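Local coordinates for cellulase (Xanthomonas axonopodis pv. citri, PDB 4W7W), which probably hydrolyses the beta-1,4-glucosidic bonds of cellulose, as a family 5 glycoside hydrolase that binds cello-oligosaccharide on its (beta/alpha)8 barrel, at residues Glu78-Leu83 and Leu130-Arg135; Ala173-Gly178 and Leu212-Asn217; Ser204-Leu209 and Thr252-Glu257. All blocks are in the same frame, centred on the assembly; numbering follows the deposited sequence. Where two conformers were deposited one is given.

Contact 1 (Glu78-Leu83 and Leu130-Arg135); sequences ELNGPL and LADLWR
Asp132, on helix 127-141 of the (beta/alpha)8 barrel, meets Asn80 in the loop before helix 85-100, and this pair accounts for most of the buried surface. The loop turns here through a type II beta turn from Glu78 to Gly81, with Asn80 at its third position in a left-handed backbone conformation and Gly81 N bonded back to Glu78 O. The carboxylate lies against the turn itself: Asp132 OD2 comes within 3.3 Å of Asn80 CA. The Asn80 amide points its ND2 end at the root of the aspartate, 3.4 Å from Asp132 CB, with amide and carboxylate planes 69° apart. No direct hydrogen bond joins the segments. Instead, Asp132 is held from its own helix and from the loop: CG anti to the backbone N (chi1 -179°) sends the carboxylate out to Arg135 on OD1, and to Arg136 together with Gln76, from the loop after helix 72-75, on OD2. Arg136 also reaches Asn80 O, so one arginine serves both sides. Deeper in, Leu83 and Leu133 cross at about a right angle, touching through their CD2 methyls at 4.2 Å. At the outer edge a single water bridges the segments, donating to Asn80 O at 2.9 Å and to Asp132 OD1 at 2.8 Å.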
ATOM      1  N   GLU A  78     -10.267   4.044 -19.899  1.00  9.67           N
ATOM      2  CA  GLU A  78     -10.013   3.111 -20.997  1.00 10.42           C
ATOM      3  C   GLU A  78      -8.571   2.697 -20.937  1.00 10.71           C
ATOM      4  O   GLU A  78      -7.690   3.541 -20.774  1.00 10.90           O
ATOM      5  CB  GLU A  78     -10.295   3.771 -22.330  1.00 12.86           C
ATOM      6  CG  GLU A  78     -11.757   4.081 -22.557  1.00 18.22           C
ATOM      7  CD  GLU A  78     -12.607   2.837 -22.789  1.00 22.68           C
ATOM      8  OE1 GLU A  78     -12.042   1.764 -23.122  0.70 28.48           O
ATOM      9  OE2 GLU A  78     -13.842   2.929 -22.637  0.50 33.99           O
ATOM     10  N   LEU A  79      -8.315   1.400 -21.061  1.00 11.30           N
ATOM     11  CA  LEU A  79      -6.941   0.922 -21.069  1.00 12.53           C
ATOM     12  C   LEU A  79      -6.160   1.621 -22.170  1.00 11.20           C
ATOM     13  O   LEU A  79      -6.668   1.844 -23.274  1.00 11.47           O
ATOM     14  CB  LEU A  79      -6.882  -0.581 -21.280  1.00 14.44           C
ATOM     15  CG  LEU A  79      -7.363  -1.435 -20.117  1.00 16.34           C
ATOM     16  CD1 LEU A  79      -7.314  -2.900 -20.517  1.00 19.03           C
ATOM     17  CD2 LEU A  79      -6.541  -1.187 -18.862  1.00 15.35           C
ATOM     18  N   ASN A  80      -4.928   1.982 -21.832  1.00 10.95           N
ATOM     19  CA  ASN A  80      -4.029   2.681 -22.733  1.00 11.50           C
ATOM     20  C   ASN A  80      -4.478   4.084 -23.113  1.00 11.41           C
ATOM     21  O   ASN A  80      -3.842   4.717 -23.964  1.00 14.29           O
ATOM     22  CB  ASN A  80      -3.714   1.827 -23.974  1.00 12.55           C
ATOM     23  CG  ASN A  80      -3.082   0.505 -23.597  1.00 14.00           C
ATOM     24  OD1 ASN A  80      -3.561  -0.564 -23.962  1.00 19.70           O
ATOM     25  ND2 ASN A  80      -2.012   0.579 -22.850  1.00 13.57           N
ATOM     26  N   GLY A  81      -5.517   4.598 -22.460  1.00 11.10           N
ATOM     27  CA  GLY A  81      -6.069   5.890 -22.809  1.00 11.07           C
ATOM     28  C   GLY A  81      -5.683   7.001 -21.854  1.00  9.34           C
ATOM     29  O   GLY A  81      -4.971   6.787 -20.883  1.00  9.21           O
ATOM     30  N   PRO A  82      -6.181   8.205 -22.117  1.00  9.58           N
ATOM     31  CA  PRO A  82      -5.834   9.344 -21.290  1.00  9.78           C
ATOM     32  C   PRO A  82      -6.322   9.205 -19.860  1.00  9.15           C
ATOM     33  O   PRO A  82      -7.316   8.529 -19.586  1.00  9.88           O
ATOM     34  CB  PRO A  82      -6.542  10.521 -21.969  1.00 11.45           C
ATOM     35  CG  PRO A  82      -7.631   9.899 -22.763  1.00 15.31           C
ATOM     36  CD  PRO A  82      -7.095   8.572 -23.215  1.00 11.89           C
ATOM     37  N   LEU A  83      -5.623   9.861 -18.950  1.00  8.54           N
ATOM     38  CA  LEU A  83      -6.085   9.912 -17.570  1.00  8.61           C
ATOM     39  C   LEU A  83      -7.338  10.775 -17.475  1.00  8.27           C
ATOM     40  O   LEU A  83      -7.501  11.757 -18.198  1.00 10.51           O
ATOM     41  CB  LEU A  83      -5.015  10.490 -16.671  1.00  9.21           C
ATOM     42  CG  LEU A  83      -3.691   9.719 -16.621  1.00 10.13           C
ATOM     43  CD1 LEU A  83      -2.739  10.437 -15.670  1.00 12.31           C
ATOM     44  CD2 LEU A  83      -3.890   8.259 -16.237  1.00 10.45           C
ATOM     45  N   LEU A 130      -0.664  -1.921 -17.730  1.00  7.64           N
ATOM     46  CA  LEU A 130      -0.253  -1.385 -16.424  1.00  7.57           C
ATOM     47  C   LEU A 130       0.944  -0.458 -16.560  1.00  6.87           C
ATOM     48  O   LEU A 130       1.033   0.573 -15.891  1.00  7.49           O
ATOM     49  CB  LEU A 130       0.066  -2.510 -15.461  1.00  7.14           C
ATOM     50  CG  LEU A 130       0.502  -2.053 -14.062  1.00  7.27           C
ATOM     51  CD1 LEU A 130      -0.583  -1.246 -13.375  1.00  7.48           C
ATOM     52  CD2 LEU A 130       0.895  -3.261 -13.222  1.00  8.04           C
ATOM     53  N   ALA A 131       1.861  -0.803 -17.468  1.00  7.32           N
ATOM     54  CA  ALA A 131       3.017   0.060 -17.718  1.00  7.71           C
ATOM     55  C   ALA A 131       2.565   1.413 -18.283  1.00  7.42           C
ATOM     56  O   ALA A 131       3.135   2.444 -17.952  1.00  8.12           O
ATOM     57  CB  ALA A 131       4.029  -0.628 -18.621  1.00  7.88           C
ATOM     58  N   ASP A 132       1.554   1.408 -19.149  1.00  7.18           N
ATOM     59  CA  ASP A 132       1.032   2.661 -19.689  1.00  7.49           C
ATOM     60  C   ASP A 132       0.420   3.537 -18.601  1.00  7.59           C
ATOM     61  O   ASP A 132       0.654   4.753 -18.555  1.00  7.63           O
ATOM     62  CB  ASP A 132       0.013   2.407 -20.800  1.00  8.54           C
ATOM     63  CG  ASP A 132      -0.517   3.695 -21.383  1.00  9.13           C
ATOM     64  OD1 ASP A 132       0.210   4.308 -22.205  1.00 11.18           O
ATOM     65  OD2 ASP A 132      -1.639   4.099 -21.040  1.00  9.52           O
ATOM     66  N   LEU A 133      -0.361   2.923 -17.717  1.00  6.59           N
ATOM     67  CA  LEU A 133      -0.932   3.642 -16.593  1.00  6.54           C
ATOM     68  C   LEU A 133       0.183   4.341 -15.810  1.00  6.12           C
ATOM     69  O   LEU A 133       0.111   5.544 -15.530  1.00  6.86           O
ATOM     70  CB  LEU A 133      -1.723   2.671 -15.718  1.00  6.39           C
ATOM     71  CG  LEU A 133      -2.346   3.182 -14.415  1.00  6.73           C
ATOM     72  CD1 LEU A 133      -1.340   3.389 -13.290  1.00  6.76           C
ATOM     73  CD2 LEU A 133      -3.182   4.438 -14.649  1.00  7.34           C
ATOM     74  N   TRP A 134       1.221   3.580 -15.450  1.00  6.14           N
ATOM     75  CA  TRP A 134       2.266   4.149 -14.626  1.00  6.43           C
ATOM     76  C   TRP A 134       3.164   5.125 -15.354  1.00  6.15           C
ATOM     77  O   TRP A 134       3.669   6.055 -14.751  1.00  6.60           O
ATOM     78  CB  TRP A 134       3.054   3.042 -13.907  1.00  6.27           C
ATOM     79  CG  TRP A 134       2.356   2.601 -12.652  1.00  5.82           C
ATOM     80  CD1 TRP A 134       1.721   1.425 -12.418  1.00  5.92           C
ATOM     81  CD2 TRP A 134       2.138   3.419 -11.505  1.00  5.71           C
ATOM     82  NE1 TRP A 134       1.140   1.445 -11.175  1.00  5.78           N
ATOM     83  CE2 TRP A 134       1.382   2.665 -10.598  1.00  5.49           C
ATOM     84  CE3 TRP A 134       2.517   4.716 -11.153  1.00  6.26           C
ATOM     85  CZ2 TRP A 134       1.004   3.161  -9.359  1.00  5.91           C
ATOM     86  CZ3 TRP A 134       2.132   5.211  -9.929  1.00  6.62           C
ATOM     87  CH2 TRP A 134       1.392   4.448  -9.042  1.00  6.83           C
ATOM     88  N   ARG A 135       3.365   4.939 -16.659  1.00  6.35           N
ATOM     89  CA  ARG A 135       4.016   5.971 -17.467  1.00  6.20           C
ATOM     90  C   ARG A 135       3.288   7.310 -17.297  1.00  6.64           C
ATOM     91  O   ARG A 135       3.904   8.354 -17.044  1.00  6.79           O
ATOM     92  CB  ARG A 135       4.027   5.574 -18.941  1.00  6.50           C
ATOM     93  CG  ARG A 135       4.576   6.642 -19.876  1.00  7.41           C
ATOM     94  CD  ARG A 135       4.524   6.228 -21.344  1.00  8.40           C
ATOM     95  NE  ARG A 135       3.151   6.167 -21.818  1.00  9.16           N
ATOM     96  CZ  ARG A 135       2.443   7.212 -22.230  1.00  9.49           C
ATOM     97  NH1 ARG A 135       2.987   8.415 -22.262  1.00 10.00           N
ATOM     98  NH2 ARG A 135       1.169   7.040 -22.579  1.00 11.09           N
TER
HETATM   99  O   HOH W   1      -1.023   4.493 -24.665  1.00 23.09           O

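Contact 2 (Ala173-Gly178 and Leu212-Asn217); sequences AIRKTG and LKDPGN
Arg175, near the end of helix 160-176, faces Asp214 in the loop leading to strand 219-226, and the two form a side-on, bidentate salt bridge at the surface of the (beta/alpha)8 barrel. The side chains run roughly perpendicular, yet their flat ends are nearly coplanar, the guanidinium and carboxylate planes differing by 13°. Each oxygen takes one nitrogen of the arginine: Arg175 NE gives to the syn lone pair of Asp214 OD1 at 2.8 Å, and Arg175 NH2 gives to Asp214 OD2 at 2.9 Å, the second bond almost straight at 173°. A bend at chi2 (-57°) in the arginine chain turns this NE edge toward the loop. Its remaining terminal nitrogen, NH1, bonds to the carbonyls of Ala179 and Asn181, so contacts on two sides restrict rotation of the guanidinium. The aliphatic root of Arg175 crosses Pro215 obliquely, CB lying 3.9 Å from Pro215 CG. Gly216 brings its CA to 3.7 Å from Arg175 NE. The aspartate is also tied to its own loop, where Asn218 N is a further donor to OD2 and a type I turn runs from Asp214 to Asn217. Within it, Gly216 N reaches Asp214 OD1 from above the carboxylate plane at 2.8 Å, completing an Asx turn.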
ATOM      1  N   ALA A 173       8.919   1.486 -17.368  1.00  7.03           N
ATOM      2  CA  ALA A 173       8.090   2.564 -17.907  1.00  7.42           C
ATOM      3  C   ALA A 173       8.211   3.828 -17.061  1.00  6.85           C
ATOM      4  O   ALA A 173       8.310   4.947 -17.588  1.00  7.84           O
ATOM      5  CB  ALA A 173       6.645   2.126 -18.027  1.00  7.86           C
ATOM      6  N   ILE A 174       8.183   3.673 -15.750  1.00  6.36           N
ATOM      7  CA  ILE A 174       8.302   4.818 -14.863  1.00  6.20           C
ATOM      8  C   ILE A 174       9.669   5.472 -15.056  1.00  5.99           C
ATOM      9  O   ILE A 174       9.765   6.690 -15.187  1.00  7.01           O
ATOM     10  CB  ILE A 174       8.090   4.400 -13.397  1.00  5.64           C
ATOM     11  CG1 ILE A 174       6.607   4.028 -13.175  1.00  5.49           C
ATOM     12  CG2 ILE A 174       8.552   5.491 -12.429  1.00  6.40           C
ATOM     13  CD1 ILE A 174       6.342   3.254 -11.890  1.00  5.84           C
ATOM     14  N   ARG A 175      10.734   4.682 -15.070  1.00  5.90           N
ATOM     15  CA  ARG A 175      12.063   5.281 -15.158  1.00  6.13           C
ATOM     16  C   ARG A 175      12.337   5.946 -16.497  1.00  6.80           C
ATOM     17  O   ARG A 175      13.074   6.919 -16.552  1.00  8.25           O
ATOM     18  CB  ARG A 175      13.132   4.261 -14.785  1.00  6.14           C
ATOM     19  CG  ARG A 175      13.020   3.727 -13.364  1.00  6.32           C
ATOM     20  CD  ARG A 175      13.068   4.848 -12.343  1.00  6.56           C
ATOM     21  NE  ARG A 175      13.097   4.301 -10.997  1.00  6.62           N
ATOM     22  CZ  ARG A 175      12.513   4.835  -9.930  1.00  6.47           C
ATOM     23  NH1 ARG A 175      11.850   5.978 -10.006  1.00  7.14           N
ATOM     24  NH2 ARG A 175      12.585   4.182  -8.792  1.00  6.82           N
ATOM     25  N   LYS A 176      11.720   5.446 -17.570  1.00  6.96           N
ATOM     26  CA  LYS A 176      11.877   6.062 -18.882  1.00  7.46           C
ATOM     27  C   LYS A 176      11.390   7.513 -18.888  1.00  7.70           C
ATOM     28  O   LYS A 176      11.851   8.288 -19.711  1.00  9.22           O
ATOM     29  CB  LYS A 176      11.119   5.274 -19.948  1.00  7.20           C
ATOM     30  CG  LYS A 176      11.810   3.997 -20.388  1.00  7.56           C
ATOM     31  CD  LYS A 176      10.937   3.192 -21.322  1.00  7.86           C
ATOM     32  CE  LYS A 176      11.684   1.996 -21.900  1.00  8.06           C
ATOM     33  NZ  LYS A 176      10.767   1.083 -22.605  1.00  8.79           N
ATOM     34  N   THR A 177      10.463   7.876 -17.996  1.00  7.69           N
ATOM     35  CA  THR A 177       9.969   9.250 -17.948  1.00  7.95           C
ATOM     36  C   THR A 177      10.951  10.203 -17.288  1.00  8.90           C
ATOM     37  O   THR A 177      10.750  11.419 -17.340  1.00 11.70           O
ATOM     38  CB  THR A 177       8.649   9.377 -17.177  1.00  7.99           C
ATOM     39  OG1 THR A 177       8.884   9.155 -15.778  1.00  8.29           O
ATOM     40  CG2 THR A 177       7.600   8.422 -17.701  1.00  8.58           C
ATOM     41  N   GLY A 178      11.992   9.666 -16.655  1.00  9.30           N
ATOM     42  CA  GLY A 178      12.907  10.470 -15.843  1.00 10.17           C
ATOM     43  C   GLY A 178      12.537  10.528 -14.372  1.00  9.60           C
ATOM     44  O   GLY A 178      13.298  11.075 -13.560  1.00 12.64           O
ATOM     45  N   LEU A 212      14.367  -8.527 -10.565  1.00 10.59           N
ATOM     46  CA  LEU A 212      14.038  -7.156 -10.906  1.00  9.44           C
ATOM     47  C   LEU A 212      15.235  -6.234 -10.902  1.00  9.95           C
ATOM     48  O   LEU A 212      16.108  -6.342 -10.053  1.00 13.42           O
ATOM     49  CB  LEU A 212      13.020  -6.564  -9.950  1.00 10.48           C
ATOM     50  CG  LEU A 212      11.619  -7.136  -9.995  1.00 10.52           C
ATOM     51  CD1 LEU A 212      10.755  -6.335  -9.036  1.00 10.32           C
ATOM     52  CD2 LEU A 212      11.005  -7.086 -11.373  1.00 11.67           C
ATOM     53  N   LYS A 213      15.211  -5.303 -11.848  1.00  9.69           N
ATOM     54  CA  LYS A 213      16.204  -4.251 -11.940  1.00 11.70           C
ATOM     55  C   LYS A 213      15.509  -2.909 -12.028  1.00 10.92           C
ATOM     56  O   LYS A 213      14.599  -2.711 -12.834  1.00 16.13           O
ATOM     57  CB  LYS A 213      17.093  -4.449 -13.174  1.00 17.32           C
ATOM     58  CG  LYS A 213      17.929  -5.725 -13.150  1.00 27.06           C
ATOM     59  CD  LYS A 213      18.733  -5.864 -14.438  0.50 22.81           C
ATOM     60  CE  LYS A 213      17.954  -6.657 -15.480  0.50 30.45           C
ATOM     61  NZ  LYS A 213      18.591  -6.611 -16.828  0.50 39.26           N
ATOM     62  N   ASP A 214      15.958  -1.982 -11.196  1.00 10.93           N
ATOM     63  CA  ASP A 214      15.480  -0.608 -11.256  1.00  9.39           C
ATOM     64  C   ASP A 214      16.654   0.268 -11.645  1.00  9.69           C
ATOM     65  O   ASP A 214      17.550   0.494 -10.831  1.00 10.90           O
ATOM     66  CB  ASP A 214      14.953  -0.170  -9.899  1.00  8.26           C
ATOM     67  CG  ASP A 214      14.486   1.277  -9.889  1.00  7.68           C
ATOM     68  OD1 ASP A 214      14.502   1.925 -10.962  1.00  8.66           O
ATOM     69  OD2 ASP A 214      14.129   1.770  -8.804  1.00  8.14           O
ATOM     70  N   PRO A 215      16.660   0.781 -12.891  1.00 10.51           N
ATOM     71  CA  PRO A 215      17.795   1.618 -13.278  1.00 12.49           C
ATOM     72  C   PRO A 215      17.904   2.930 -12.491  1.00 11.95           C
ATOM     73  O   PRO A 215      18.953   3.560 -12.516  1.00 14.42           O
ATOM     74  CB  PRO A 215      17.567   1.863 -14.773  1.00 14.67           C
ATOM     75  CG  PRO A 215      16.102   1.693 -14.961  1.00 14.12           C
ATOM     76  CD  PRO A 215      15.666   0.651 -13.968  1.00 11.60           C
ATOM     77  N   GLY A 216      16.829   3.319 -11.806  1.00  9.73           N
ATOM     78  CA  GLY A 216      16.841   4.483 -10.930  1.00  9.74           C
ATOM     79  C   GLY A 216      17.246   4.181  -9.495  1.00 10.36           C
ATOM     80  O   GLY A 216      17.322   5.091  -8.684  1.00 12.36           O
ATOM     81  N   ASN A 217      17.478   2.898  -9.178  1.00  9.75           N
ATOM     82  CA  ASN A 217      17.914   2.481  -7.840  0.50 10.15           C
ATOM     83  C   ASN A 217      17.119   3.141  -6.718  1.00  9.62           C
ATOM     84  O   ASN A 217      17.697   3.704  -5.780  1.00 12.65           O
ATOM     85  CB  ASN A 217      19.412   2.739  -7.632  0.50 12.85           C
ATOM     86  CG  ASN A 217      19.958   2.006  -6.416  0.50 16.06           C
ATOM     87  OD1 ASN A 217      19.346   1.045  -5.920  0.50 17.70           O
ATOM     88  ND2 ASN A 217      21.093   2.473  -5.910  0.50 13.24           N
TER

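Contact 3 (Ser204-Leu209 and Thr252-Glu257)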
ATOM      1  N   SER A 204       8.344 -18.921  -5.624  1.00  7.09           N
ATOM      2  CA  SER A 204       8.045 -17.941  -4.582  1.00  6.92           C
ATOM      3  C   SER A 204       8.219 -16.509  -5.075  1.00  5.98           C
ATOM      4  O   SER A 204       8.930 -16.231  -6.049  1.00  6.09           O
ATOM      5  CB  SER A 204       8.956 -18.160  -3.376  1.00  6.91           C
ATOM      6  OG  SER A 204      10.294 -17.899  -3.748  1.00  7.85           O
ATOM      7  N   ASN A 205       7.588 -15.582  -4.360  1.00  5.61           N
ATOM      8  CA  ASN A 205       7.883 -14.169  -4.580  1.00  5.69           C
ATOM      9  C   ASN A 205       9.352 -13.867  -4.387  1.00  5.69           C
ATOM     10  O   ASN A 205       9.949 -13.129  -5.170  1.00  6.82           O
ATOM     11  CB  ASN A 205       7.034 -13.309  -3.648  1.00  5.77           C
ATOM     12  CG  ASN A 205       5.630 -13.081  -4.170  1.00  5.81           C
ATOM     13  OD1 ASN A 205       5.422 -12.946  -5.384  1.00  5.85           O
ATOM     14  ND2 ASN A 205       4.661 -12.979  -3.259  1.00  6.00           N
ATOM     15  N   ALA A 206       9.951 -14.457  -3.368  1.00  6.29           N
ATOM     16  CA  ALA A 206      11.362 -14.265  -3.080  1.00  7.05           C
ATOM     17  C   ALA A 206      12.226 -14.558  -4.296  1.00  7.79           C
ATOM     18  O   ALA A 206      13.068 -13.755  -4.681  1.00 10.03           O
ATOM     19  CB  ALA A 206      11.757 -15.163  -1.918  1.00  7.82           C
ATOM     20  N   LYS A 207      12.015 -15.716  -4.906  1.00  7.21           N
ATOM     21  CA  LYS A 207      12.818 -16.102  -6.045  1.00  7.67           C
ATOM     22  C   LYS A 207      12.467 -15.270  -7.269  1.00  7.73           C
ATOM     23  O   LYS A 207      13.359 -14.833  -7.991  1.00  8.98           O
ATOM     24  CB  LYS A 207      12.637 -17.599  -6.339  1.00  8.21           C
ATOM     25  CG  LYS A 207      13.347 -18.111  -7.564  1.00 12.38           C
ATOM     26  CD  LYS A 207      14.856 -17.918  -7.477  1.00 16.83           C
ATOM     27  CE  LYS A 207      15.551 -18.463  -8.707  1.00 24.14           C
ATOM     28  NZ  LYS A 207      17.027 -18.288  -8.613  1.00 34.22           N
ATOM     29  N   ALA A 208      11.185 -15.077  -7.536  1.00  7.02           N
ATOM     30  CA  ALA A 208      10.795 -14.395  -8.761  1.00  7.15           C
ATOM     31  C   ALA A 208      11.289 -12.957  -8.787  1.00  6.99           C
ATOM     32  O   ALA A 208      11.674 -12.441  -9.835  1.00  8.62           O
ATOM     33  CB  ALA A 208       9.293 -14.414  -8.908  1.00  7.12           C
ATOM     34  N   LEU A 209      11.262 -12.278  -7.645  1.00  7.37           N
ATOM     35  CA  LEU A 209      11.528 -10.845  -7.613  1.00  7.81           C
ATOM     36  C   LEU A 209      13.004 -10.527  -7.507  1.00  8.83           C
ATOM     37  O   LEU A 209      13.384  -9.368  -7.668  1.00 10.36           O
ATOM     38  CB  LEU A 209      10.744 -10.183  -6.486  1.00  7.54           C
ATOM     39  CG  LEU A 209       9.246 -10.205  -6.755  1.00  8.20           C
ATOM     40  CD1 LEU A 209       8.488  -9.845  -5.493  1.00  8.76           C
ATOM     41  CD2 LEU A 209       8.825  -9.280  -7.893  1.00  9.39           C
ATOM     42  N   THR A 252      11.927 -10.124   6.098  1.00  6.30           N
ATOM     43  CA  THR A 252      12.995  -9.245   6.561  1.00  6.40           C
ATOM     44  C   THR A 252      14.361  -9.814   6.183  1.00  6.55           C
ATOM     45  O   THR A 252      15.243  -9.098   5.694  1.00  6.72           O
ATOM     46  CB  THR A 252      12.877  -9.049   8.081  1.00  6.89           C
ATOM     47  OG1 THR A 252      11.623  -8.430   8.375  1.00  7.34           O
ATOM     48  CG2 THR A 252      13.988  -8.200   8.645  1.00  8.08           C
ATOM     49  N   SER A 253      14.534 -11.123   6.377  1.00  6.55           N
ATOM     50  CA  SER A 253      15.801 -11.740   6.016  1.00  7.04           C
ATOM     51  C   SER A 253      16.053 -11.645   4.508  1.00  6.76           C
ATOM     52  O   SER A 253      17.165 -11.379   4.075  1.00  7.30           O
ATOM     53  CB  SER A 253      15.858 -13.202   6.457  1.00  8.41           C
ATOM     54  OG  SER A 253      17.177 -13.706   6.365  1.00 10.80           O
ATOM     55  N   TRP A 254      15.010 -11.885   3.711  1.00  6.28           N
ATOM     56  CA  TRP A 254      15.135 -11.793   2.257  1.00  6.36           C
ATOM     57  C   TRP A 254      15.593 -10.396   1.840  1.00  5.98           C
ATOM     58  O   TRP A 254      16.453 -10.250   0.975  1.00  6.42           O
ATOM     59  CB  TRP A 254      13.813 -12.159   1.606  1.00  6.38           C
ATOM     60  CG  TRP A 254      13.852 -12.100   0.122  1.00  6.86           C
ATOM     61  CD1 TRP A 254      14.291 -13.080  -0.719  1.00  7.11           C
ATOM     62  CD2 TRP A 254      13.459 -11.001  -0.711  1.00  7.19           C
ATOM     63  NE1 TRP A 254      14.189 -12.659  -2.022  1.00  7.94           N
ATOM     64  CE2 TRP A 254      13.668 -11.393  -2.043  1.00  8.34           C
ATOM     65  CE3 TRP A 254      12.944  -9.726  -0.466  1.00  8.81           C
ATOM     66  CZ2 TRP A 254      13.384 -10.557  -3.122  1.00  9.67           C
ATOM     67  CZ3 TRP A 254      12.655  -8.908  -1.544  1.00 10.22           C
ATOM     68  CH2 TRP A 254      12.870  -9.328  -2.848  1.00 10.49           C
ATOM     69  N   LEU A 255      15.017  -9.364   2.455  1.00  6.19           N
ATOM     70  CA  LEU A 255      15.459  -8.008   2.160  1.00  6.27           C
ATOM     71  C   LEU A 255      16.950  -7.860   2.444  1.00  6.75           C
ATOM     72  O   LEU A 255      17.709  -7.343   1.620  1.00  7.38           O
ATOM     73  CB  LEU A 255      14.695  -6.990   3.013  1.00  6.35           C
ATOM     74  CG  LEU A 255      13.197  -6.885   2.778  1.00  6.61           C
ATOM     75  CD1 LEU A 255      12.588  -6.017   3.879  1.00  7.10           C
ATOM     76  CD2 LEU A 255      12.894  -6.331   1.401  1.00  6.48           C
ATOM     77  N   ARG A 256      17.369  -8.322   3.617  1.00  6.79           N
ATOM     78  CA  ARG A 256      18.752  -8.178   4.016  1.00  8.30           C
ATOM     79  C   ARG A 256      19.689  -8.960   3.084  1.00  8.15           C
ATOM     80  O   ARG A 256      20.736  -8.442   2.679  1.00  9.49           O
ATOM     81  CB  ARG A 256      18.908  -8.593   5.471  1.00  9.61           C
ATOM     82  CG  ARG A 256      20.120  -8.012   6.149  1.00 11.06           C
ATOM     83  CD  ARG A 256      20.071  -8.294   7.639  1.00 11.29           C
ATOM     84  NE  ARG A 256      19.212  -7.350   8.347  1.00 11.59           N
ATOM     85  CZ  ARG A 256      18.327  -7.661   9.275  1.00 11.68           C
ATOM     86  NH1 ARG A 256      18.155  -8.914   9.685  1.00 15.54           N
ATOM     87  NH2 ARG A 256      17.629  -6.687   9.830  1.00 12.85           N
ATOM     88  N   GLU A 257      19.290 -10.185   2.736  1.00  7.73           N
ATOM     89  CA  GLU A 257      20.074 -11.049   1.841  1.00  8.62           C
ATOM     90  C   GLU A 257      20.312 -10.406   0.487  1.00  9.15           C
ATOM     91  O   GLU A 257      21.365 -10.579  -0.111  1.00 11.00           O
ATOM     92  CB  GLU A 257      19.349 -12.381   1.612  1.00  8.68           C
ATOM     93  CG  GLU A 257      19.238 -13.250   2.845  1.00  9.10           C
ATOM     94  CD  GLU A 257      18.069 -14.217   2.788  1.00  9.12           C
ATOM     95  OE1 GLU A 257      17.633 -14.558   1.664  1.00 10.08           O
ATOM     96  OE2 GLU A 257      17.561 -14.612   3.882  1.00 10.81           O
TER
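Trp254 of helix 243-258 reaches across to Ala206 on the short helix 205-209, one of the helical elements packed around the (beta/alpha)8 barrel. With CG anti to the backbone N (chi1 -180°), the indole extends away from its own helix, and the pyrrole part of the ring arrives at the alanine.

The apolar part of the contact is carried by Ala206 and Leu209. The Ala206 methyl, CB, sits 3.5 Å from Trp254 CD1, while Leu209, one turn further along the short helix, brings CB to 4.3 Å from CZ2 on the benzene part of the same ring. Trp196 and Phe221 add edge-to-face contacts to the indole from elsewhere in the fold.

The polar component is slight. Trp254 NE1 donates to Ala206 O at 3.1 Å, but the N-H...O angle of 127° makes this bond weak; the stronger partner of NE1 is the carboxylate of Glu210, next along the chain from Leu209. Within the short helix, Ser204 is the N-cap, its OG accepting from Lys207 N at 3.0 Å. On the other helix, Ser253 OG bonds to Glu257 OE2 at 2.7 Å, and that same oxygen has a salt bridge to Arg197.

The chemistry thus implies a contact of methyl and methylene groups against the indole, with one weak polar point: the buried indole N-H is satisfied chiefly by Glu210, whose probable negative charge would polarise it, with the Ala206 carbonyl as a minor second acceptor.

The three contacts follow one another round the outside of a single eight-stranded parallel barrel, each joining helices or loops that flank the strands. Contact 1 closes before contact 2 opens, and the two are neighbours, their centres about 17 Å apart: helices 127-141 and 160-176 pack together through Ala131 on Ala173 and Trp134 on Ile174. Contacts 2 and 3 alternate along the chain, with 204-209 followed after two residues by 212-217, although their centres lie about 20 Å apart. Contacts 1 and 3, about 29 Å between centres, do not touch. Together they illustrate how a barrel's outer layer is joined piecewise, by links between parts 34 to 47 residues apart in sequence.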